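Local structure of klebicin C activity (Klebsiella pneumoniae, 7NNA) at residues R139-A142 and E143-K147. The protein is a bacterial toxin whose Tol-binding domain, a long helical hairpin, probably takes part in its import into target cells through the efflux channel TolC. Numbering follows the deposited sequence.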
loop_
_atom_site.group_PDB
_atom_site.type_symbol
_atom_site.label_atom_id
_atom_site.label_comp_id
_atom_site.label_asym_id
_atom_site.label_seq_id
_atom_site.Cartn_x
_atom_site.Cartn_y
_atom_site.Cartn_z
ATOM N N ARG A 139 3.921 5.501 -2.688
ATOM C CA ARG A 139 3.045 5.837 -3.827
ATOM C C ARG A 139 2.048 4.674 -4.046
ATOM O O ARG A 139 0.813 4.906 -4.245
ATOM C CB ARG A 139 3.902 6.064 -5.114
ATOM C CG ARG A 139 3.077 6.542 -6.334
ATOM C CD ARG A 139 3.814 6.363 -7.708
ATOM N NE ARG A 139 4.013 4.937 -8.042
ATOM C CZ ARG A 139 3.073 4.130 -8.527
ATOM N NH1 ARG A 139 1.850 4.592 -8.774
ATOM N NH2 ARG A 139 3.336 2.852 -8.743
ATOM N N LYS A 140 2.569 3.439 -4.061
ATOM C CA LYS A 140 1.695 2.279 -4.296
ATOM C C LYS A 140 0.671 2.133 -3.172
ATOM O O LYS A 140 -0.486 1.758 -3.414
ATOM C CB LYS A 140 2.528 1.000 -4.404
ATOM C CG LYS A 140 3.416 1.056 -5.634
ATOM C CD LYS A 140 4.113 -0.233 -5.967
ATOM C CE LYS A 140 5.043 -0.671 -4.901
ATOM N NZ LYS A 140 5.564 -2.055 -5.137
ATOM N N GLN A 141 1.109 2.363 -1.926
ATOM C CA GLN A 141 0.191 2.304 -0.790
ATOM C C GLN A 141 -0.977 3.307 -0.947
ATOM O O GLN A 141 -2.134 2.923 -0.748
ATOM C CB GLN A 141 0.962 2.583 0.529
ATOM C CG GLN A 141 0.025 2.283 1.739
ATOM C CD GLN A 141 0.689 2.667 3.053
ATOM O OE1 GLN A 141 1.918 2.576 3.175
ATOM N NE2 GLN A 141 -0.091 3.146 4.017
ATOM N N ALA A 142 -0.699 4.568 -1.307
ATOM C CA ALA A 142 -1.749 5.598 -1.482
ATOM C C ALA A 142 -2.684 5.184 -2.645
ATOM O O ALA A 142 -3.896 5.404 -2.555
ATOM C CB ALA A 142 -1.100 6.975 -1.771
ATOM N N GLU A 143 -2.146 4.558 -3.691
ATOM C CA GLU A 143 -3.010 4.120 -4.822
ATOM C C GLU A 143 -3.909 2.977 -4.389
ATOM O O GLU A 143 -5.089 2.940 -4.755
ATOM C CB GLU A 143 -2.188 3.788 -6.060
ATOM C CG GLU A 143 -3.064 3.265 -7.201
ATOM C CD GLU A 143 -4.229 4.152 -7.649
ATOM O OE1 GLU A 143 -4.168 5.392 -7.465
ATOM O OE2 GLU A 143 -5.192 3.604 -8.227
ATOM N N ILE A 144 -3.378 2.012 -3.640
ATOM C CA ILE A 144 -4.229 0.948 -3.068
ATOM C C ILE A 144 -5.303 1.522 -2.159
ATOM O O ILE A 144 -6.458 1.072 -2.193
ATOM C CB ILE A 144 -3.379 -0.108 -2.310
ATOM C CG1 ILE A 144 -2.572 -0.954 -3.334
ATOM C CG2 ILE A 144 -4.292 -1.047 -1.463
ATOM C CD1 ILE A 144 -3.407 -1.623 -4.432
ATOM N N GLU A 145 -4.955 2.506 -1.348
ATOM C CA GLU A 145 -5.971 3.124 -0.454
ATOM C C GLU A 145 -7.072 3.801 -1.296
ATOM O O GLU A 145 -8.274 3.705 -0.929
ATOM C CB GLU A 145 -5.282 4.146 0.489
ATOM C CG GLU A 145 -4.432 3.359 1.492
ATOM C CD GLU A 145 -3.373 4.105 2.265
ATOM O OE1 GLU A 145 -3.073 5.280 1.935
ATOM O OE2 GLU A 145 -2.871 3.515 3.240
ATOM N N ARG A 146 -6.707 4.440 -2.422
ATOM C CA ARG A 146 -7.755 5.064 -3.266
ATOM C C ARG A 146 -8.672 3.963 -3.843
ATOM O O ARG A 146 -9.904 4.115 -3.875
ATOM C CB ARG A 146 -7.090 5.849 -4.408
ATOM C CG ARG A 146 -8.015 6.787 -5.150
ATOM C CD ARG A 146 -7.369 7.271 -6.489
ATOM N NE ARG A 146 -7.183 6.131 -7.404
ATOM C CZ ARG A 146 -8.140 5.602 -8.147
ATOM N NH1 ARG A 146 -9.353 6.152 -8.172
ATOM N NH2 ARG A 146 -7.901 4.514 -8.868
ATOM N N LYS A 147 -8.078 2.841 -4.264
ATOM C CA LYS A 147 -8.884 1.733 -4.840
ATOM C C LYS A 147 -9.747 1.096 -3.736
ATOM O O LYS A 147 -10.883 0.697 -3.992
ATOM C CB LYS A 147 -7.944 0.649 -5.443
ATOM C CG LYS A 147 -7.317 1.130 -6.756
ATOM C CD LYS A 147 -6.815 -0.092 -7.553
ATOM C CE LYS A 147 -6.534 0.318 -8.981
ATOM N NZ LYS A 147 -5.279 1.051 -9.045
#
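Gln141 and Glu145, an i to i+4 pair on the surface of the helical hairpin, are joined along helix 93-197 by a side-chain hydrogen bond from Gln141 NE2 to Glu145 OE2 of 2.9 Å. It is nearly straight at the donor (167°), and the acceptor lies in the amide plane. NE2 meets OE2 from above the carboxylate plane, and the amide and carboxylate planes are nearly perpendicular. With chi1 at -171°, Gln141 CG swings away from the backbone N and comes to 3.5 Å from Glu145 OE2; the extended chain beyond carries NE2 to the same oxygen. That oxygen accepts a second hydrogen bond, from Gln40 NE2 on helix 14-79, and Gln141 itself packs on Gln43 and Ala47 of that helix.

Beneath the side chains the backbone is regular alpha-helix: the N-H groups of Glu143, Ile144, Glu145 and Arg146 donate to the carbonyls of Arg139, Lys140, Gln141 and Ala142, the bond from Ile144 N to Lys140 O being 2.9 Å.

Further round the helix, Glu143, Arg146 and Lys147 form a salt-bridge network. In the conformer described, Arg146 presents NE and NH2 side-on: NE donates to Glu143 OE1 at 3.1 Å, and NH2 to the syn lone pair of Glu143 OE2 at 2.9 Å. Lys147 NZ takes the anti lone pair of that same OE2 at 2.7 Å. A bend at chi2 (55°) carries the carboxylate forward to both partners. Arg139 NH2 bridges instead to Glu136 and Lys140 NZ to Glu137, each three residues earlier.

With Arg146 so placed, one donor reaches Glu143 OE1 and two reach OE2, which probably favours the ionised form, while Glu145 OE2 couples an intrahelical bond to the pairing of the two antiparallel helices.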